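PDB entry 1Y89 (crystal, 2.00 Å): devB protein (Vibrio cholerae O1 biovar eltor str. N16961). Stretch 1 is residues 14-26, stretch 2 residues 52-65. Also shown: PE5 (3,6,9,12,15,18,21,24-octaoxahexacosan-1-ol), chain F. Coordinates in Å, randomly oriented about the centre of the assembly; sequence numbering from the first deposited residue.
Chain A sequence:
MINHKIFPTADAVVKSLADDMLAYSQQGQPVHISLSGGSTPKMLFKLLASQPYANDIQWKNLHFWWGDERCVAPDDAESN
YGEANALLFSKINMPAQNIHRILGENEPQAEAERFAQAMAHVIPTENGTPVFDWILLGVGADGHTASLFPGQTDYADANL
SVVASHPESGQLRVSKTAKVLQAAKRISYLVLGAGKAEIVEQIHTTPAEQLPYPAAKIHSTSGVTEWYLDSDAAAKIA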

# COMPACT_ATOMS: atom_id res chain seq x y z
N VAL A 14 -2.29 8.82 -10.22
CA VAL A 14 -3.32 8.36 -11.17
C VAL A 14 -2.85 7.12 -11.96
O VAL A 14 -3.66 6.27 -12.28
N LYS A 15 -1.55 7.03 -12.23
CA LYS A 15 -0.96 5.83 -12.83
C LYS A 15 -1.23 4.60 -11.96
O LYS A 15 -1.62 3.56 -12.46
N SER A 16 -1.01 4.73 -10.65
CA SER A 16 -1.25 3.61 -9.73
C SER A 16 -2.72 3.19 -9.80
O SER A 16 -3.05 2.00 -9.89
N LEU A 17 -3.62 4.18 -9.82
CA LEU A 17 -5.05 3.88 -9.89
C LEU A 17 -5.45 3.19 -11.21
O LEU A 17 -6.27 2.26 -11.21
N ALA A 18 -4.88 3.67 -12.32
CA ALA A 18 -5.22 3.14 -13.64
C ALA A 18 -4.67 1.70 -13.74
O ALA A 18 -5.32 0.82 -14.34
N ASP A 19 -3.49 1.47 -13.17
CA ASP A 19 -2.96 0.09 -13.19
C ASP A 19 -3.88 -0.85 -12.43
O ASP A 19 -4.11 -1.98 -12.88
N ASP A 20 -4.43 -0.38 -11.32
CA ASP A 20 -5.37 -1.21 -10.54
C ASP A 20 -6.65 -1.44 -11.34
O ASP A 20 -7.17 -2.55 -11.37
N MSE A 21 -7.15 -0.38 -11.99
CA MSE A 21 -8.36 -0.48 -12.83
C MSE A 21 -8.17 -1.57 -13.91
O MSE A 21 -9.05 -2.40 -14.14
N LEU A 22 -7.03 -1.53 -14.58
CA LEU A 22 -6.66 -2.58 -15.54
C LEU A 22 -6.71 -3.98 -14.90
O LEU A 22 -7.35 -4.92 -15.43
N ALA A 23 -6.01 -4.15 -13.77
CA ALA A 23 -5.94 -5.47 -13.12
C ALA A 23 -7.33 -5.96 -12.68
O ALA A 23 -7.68 -7.13 -12.88
N TYR A 24 -8.12 -5.06 -12.10
CA TYR A 24 -9.50 -5.41 -11.75
C TYR A 24 -10.25 -5.94 -12.97
O TYR A 24 -10.96 -6.94 -12.86
N SER A 25 -10.08 -5.28 -14.13
CA SER A 25 -10.84 -5.66 -15.35
C SER A 25 -10.47 -7.03 -15.92
O SER A 25 -11.19 -7.59 -16.73
N GLN A 26 -9.33 -7.56 -15.51
CA GLN A 26 -8.78 -8.80 -16.08
C GLN A 26 -9.20 -10.06 -15.28
O GLN A 26 -8.70 -11.14 -15.53
N PRO A 52 -2.18 2.95 -23.01
CA PRO A 52 -2.80 1.71 -23.53
C PRO A 52 -4.15 1.36 -22.84
O PRO A 52 -4.82 0.42 -23.27
N TYR A 53 -4.53 2.13 -21.82
CA TYR A 53 -5.72 1.83 -21.00
C TYR A 53 -7.02 1.73 -21.77
O TYR A 53 -7.82 0.81 -21.51
N ALA A 54 -7.23 2.66 -22.70
CA ALA A 54 -8.48 2.73 -23.46
C ALA A 54 -8.77 1.36 -24.11
O ALA A 54 -9.90 0.88 -24.13
N ASN A 55 -7.73 0.74 -24.63
CA ASN A 55 -7.90 -0.54 -25.32
C ASN A 55 -7.67 -1.79 -24.47
O ASN A 55 -8.30 -2.81 -24.72
N ASP A 56 -6.75 -1.72 -23.50
CA ASP A 56 -6.38 -2.90 -22.73
C ASP A 56 -7.34 -3.18 -21.57
O ASP A 56 -7.50 -4.33 -21.15
N ILE A 57 -7.95 -2.13 -21.03
CA ILE A 57 -8.88 -2.34 -19.91
C ILE A 57 -10.11 -3.09 -20.45
O ILE A 57 -10.68 -2.71 -21.48
N GLN A 58 -10.50 -4.16 -19.78
CA GLN A 58 -11.67 -4.91 -20.23
C GLN A 58 -12.91 -4.28 -19.65
O GLN A 58 -13.43 -4.73 -18.62
N TRP A 59 -13.36 -3.20 -20.29
CA TRP A 59 -14.48 -2.37 -19.78
C TRP A 59 -15.75 -3.16 -19.52
O TRP A 59 -16.55 -2.77 -18.67
N LYS A 60 -15.94 -4.25 -20.27
CA LYS A 60 -17.12 -5.11 -20.11
C LYS A 60 -17.26 -5.72 -18.70
O LYS A 60 -18.37 -6.06 -18.28
N ASN A 61 -16.14 -5.85 -17.98
CA ASN A 61 -16.10 -6.38 -16.60
C ASN A 61 -16.22 -5.32 -15.49
O ASN A 61 -16.42 -5.65 -14.31
N LEU A 62 -16.11 -4.05 -15.85
CA LEU A 62 -16.17 -2.96 -14.85
C LEU A 62 -17.55 -2.33 -14.83
O LEU A 62 -18.15 -2.14 -15.87
N HIS A 63 -18.05 -2.03 -13.63
CA HIS A 63 -19.31 -1.32 -13.47
C HIS A 63 -19.05 -0.05 -12.70
O HIS A 63 -18.45 -0.10 -11.62
N PHE A 64 -19.45 1.08 -13.26
CA PHE A 64 -19.21 2.35 -12.59
C PHE A 64 -20.48 2.90 -11.99
O PHE A 64 -21.53 2.94 -12.66
N TRP A 65 -20.33 3.32 -10.74
CA TRP A 65 -21.39 3.96 -9.98
C TRP A 65 -20.77 5.25 -9.44
O TRP A 65 -19.57 5.44 -9.61

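Y53, S25 and M21 cover the most surface in this contact. Y53 has chi1 m. Its CA-to-CB bond points sideways to helix 14-25, but the ring end comes nearer. A18 CB points toward stretch 2 and lies over one ring face, 3.8 Å from the centroid of the Y53 ring, a CH-pi contact. At the ring edge, Y53 OH donates a very short hydrogen bond of 2.5 Å to D19 OD1. The other carboxylate oxygen, D19 OD2, forms a 3.0 Å salt bridge with K15 NZ, so both oxygens are engaged.

S25, chi1 p, points toward stretch 2. Its OG accepts from Q58 N at 2.9 Å and donates to L22 O at 2.7 Å. The backbone S25 O accepts from N61 ND2 at 2.9 Å. The bonds from Q58 N and N61 ND2 tie S25 to the chain leading into strand 62-65.

M21 is selenomethionine, with rotamer t, p, p. It also points toward stretch 2. Its CG packs 3.7 Å from L62 CD1 and 4.1 Å from I57 CD1, while its SE meets the F64 ring edge, 4.0 Å from F64 CE1. L22, t then p, places CD1 3.8 Å from I57 CG1.

One water bridges Q26 NE2 (2.9 Å) and D56 O (2.7 Å). PE5 O2 lies over one face of the Y24 ring.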

# COMPACT_ATOMS: atom_id res chain seq x y z
CB VAL A 14 -3.75 9.54 -12.02
CG1 VAL A 14 -4.45 9.09 -13.21
CG2 VAL A 14 -4.69 10.46 -11.15
CB LYS A 15 0.55 6.04 -13.01
CG LYS A 15 1.35 4.81 -13.57
CD LYS A 15 0.87 4.51 -14.99
CE LYS A 15 1.78 3.53 -15.81
NZ LYS A 15 2.39 2.41 -14.99
CB SER A 16 -0.88 4.02 -8.30
OG SER A 16 -1.10 2.93 -7.44
CB LEU A 17 -5.85 5.16 -9.69
CG LEU A 17 -5.67 5.87 -8.34
CD1 LEU A 17 -6.30 7.28 -8.38
CD2 LEU A 17 -6.28 5.04 -7.16
CB ALA A 18 -4.58 4.02 -14.73
CB ASP A 19 -1.53 -0.00 -12.66
CG ASP A 19 -0.52 0.66 -13.61
OD1 ASP A 19 -0.83 0.83 -14.81
OD2 ASP A 19 0.57 0.99 -13.14
CB ASP A 20 -5.70 -0.53 -9.20
CG ASP A 20 -4.65 -0.75 -8.14
OD1 ASP A 20 -3.64 -1.42 -8.42
OD2 ASP A 20 -4.81 -0.24 -7.02
CB MSE A 21 -8.65 0.88 -13.47
CG MSE A 21 -10.04 1.07 -13.98
SE MSE A 21 -11.23 1.36 -12.41
CE MSE A 21 -10.96 3.13 -12.06
CB LEU A 22 -5.26 -2.30 -16.11
CG LEU A 22 -4.70 -3.29 -17.15
CD1 LEU A 22 -5.68 -3.48 -18.29
CD2 LEU A 22 -3.34 -2.82 -17.70
CB ALA A 23 -4.98 -5.42 -11.89
CB TYR A 24 -10.25 -4.19 -11.21
CG TYR A 24 -10.05 -3.91 -9.74
CD1 TYR A 24 -10.40 -4.88 -8.76
CD2 TYR A 24 -9.57 -2.66 -9.29
CE1 TYR A 24 -10.25 -4.60 -7.38
CE2 TYR A 24 -9.42 -2.38 -7.92
CZ TYR A 24 -9.75 -3.36 -6.98
OH TYR A 24 -9.62 -3.09 -5.62
CB SER A 25 -10.66 -4.60 -16.45
OG SER A 25 -9.40 -4.74 -17.13
CB GLN A 26 -7.25 -8.68 -16.18
CG GLN A 26 -6.78 -7.66 -17.22
CD GLN A 26 -5.29 -7.35 -17.11
OE1 GLN A 26 -4.70 -7.40 -16.01
NE2 GLN A 26 -4.69 -6.98 -18.23
CB PRO A 52 -1.76 0.64 -23.18
CG PRO A 52 -1.21 1.11 -21.84
CD PRO A 52 -1.33 2.66 -21.84
CB TYR A 53 -5.85 2.83 -19.83
CG TYR A 53 -4.63 2.79 -18.93
CD1 TYR A 53 -4.45 1.75 -18.04
CD2 TYR A 53 -3.62 3.76 -19.06
CE1 TYR A 53 -3.29 1.68 -17.21
CE2 TYR A 53 -2.45 3.70 -18.25
CZ TYR A 53 -2.31 2.66 -17.32
OH TYR A 53 -1.21 2.58 -16.51
CB ALA A 54 -8.40 3.84 -24.56
CB ASN A 55 -7.07 -0.56 -26.61
CG ASN A 55 -7.70 0.30 -27.71
OD1 ASN A 55 -7.24 1.41 -28.00
ND2 ASN A 55 -8.80 -0.19 -28.30
CB ASP A 56 -4.97 -2.76 -22.16
CG ASP A 56 -3.89 -2.82 -23.26
OD1 ASP A 56 -4.22 -3.01 -24.44
OD2 ASP A 56 -2.71 -2.65 -22.90
CB ILE A 57 -9.27 -1.03 -19.21
CG1 ILE A 57 -8.03 -0.46 -18.51
CG2 ILE A 57 -10.46 -1.28 -18.22
CD1 ILE A 57 -8.29 0.82 -17.68
CB GLN A 58 -11.52 -6.40 -19.85
CG GLN A 58 -10.21 -7.00 -20.44
CD GLN A 58 -10.15 -6.96 -21.98
OE1 GLN A 58 -11.01 -7.55 -22.67
NE2 GLN A 58 -9.12 -6.27 -22.54
CB TRP A 59 -14.78 -1.21 -20.76
CG TRP A 59 -13.59 -0.32 -20.97
CD1 TRP A 59 -12.78 -0.29 -22.06
CD2 TRP A 59 -13.03 0.58 -20.01
NE1 TRP A 59 -11.76 0.63 -21.86
CE2 TRP A 59 -11.91 1.18 -20.62
CE3 TRP A 59 -13.40 0.99 -18.71
CZ2 TRP A 59 -11.13 2.14 -19.96
CZ3 TRP A 59 -12.62 1.96 -18.06
CH2 TRP A 59 -11.51 2.51 -18.69
CB LYS A 60 -17.15 -6.22 -21.18
CG LYS A 60 -16.07 -7.27 -20.98
CD LYS A 60 -15.96 -8.26 -22.16
CE LYS A 60 -14.68 -9.14 -22.04
NZ LYS A 60 -14.69 -10.25 -23.09
CB ASN A 61 -14.81 -7.19 -16.39
CG ASN A 61 -14.78 -8.42 -17.24
OD1 ASN A 61 -15.84 -9.00 -17.53
ND2 ASN A 61 -13.58 -8.86 -17.64
CB LEU A 62 -15.10 -1.88 -15.14
CG LEU A 62 -13.63 -2.29 -15.22
CD1 LEU A 62 -12.71 -1.08 -15.34
CD2 LEU A 62 -13.22 -3.13 -14.02
CB HIS A 63 -20.33 -2.21 -12.72
CG HIS A 63 -20.80 -3.36 -13.55
ND1 HIS A 63 -22.03 -3.39 -14.17
CD2 HIS A 63 -20.15 -4.48 -13.96
CE1 HIS A 63 -22.15 -4.51 -14.86
NE2 HIS A 63 -21.02 -5.19 -14.75
CB PHE A 64 -18.61 3.40 -13.56
CG PHE A 64 -17.20 3.10 -13.95
CD1 PHE A 64 -16.22 2.93 -12.98
CD2 PHE A 64 -16.86 2.98 -15.27
CE1 PHE A 64 -14.88 2.65 -13.35
CE2 PHE A 64 -15.53 2.69 -15.64
CZ PHE A 64 -14.55 2.52 -14.68
CB TRP A 65 -21.85 3.08 -8.81
CG TRP A 65 -22.29 1.70 -9.21
CD1 TRP A 65 -21.47 0.64 -9.55
CD2 TRP A 65 -23.63 1.22 -9.27
NE1 TRP A 65 -22.24 -0.47 -9.84
CE2 TRP A 65 -23.56 -0.15 -9.65
CE3 TRP A 65 -24.88 1.80 -9.02
CZ2 TRP A 65 -24.69 -0.93 -9.81
CZ3 TRP A 65 -26.01 1.01 -9.17
CH2 TRP A 65 -25.91 -0.35 -9.57
O1 PE5 F . -5.89 -9.05 -9.21
C1 PE5 F . -6.82 -8.16 -8.57
C2 PE5 F . -6.71 -6.76 -9.15
O2 PE5 F . -6.81 -5.78 -8.13
C3 PE5 F . -5.86 -4.72 -8.22
C4 PE5 F . -5.96 -3.94 -6.93
O3 PE5 F . -4.99 -4.40 -6.00
O HOH W 1 -6.15 -6.60 -20.67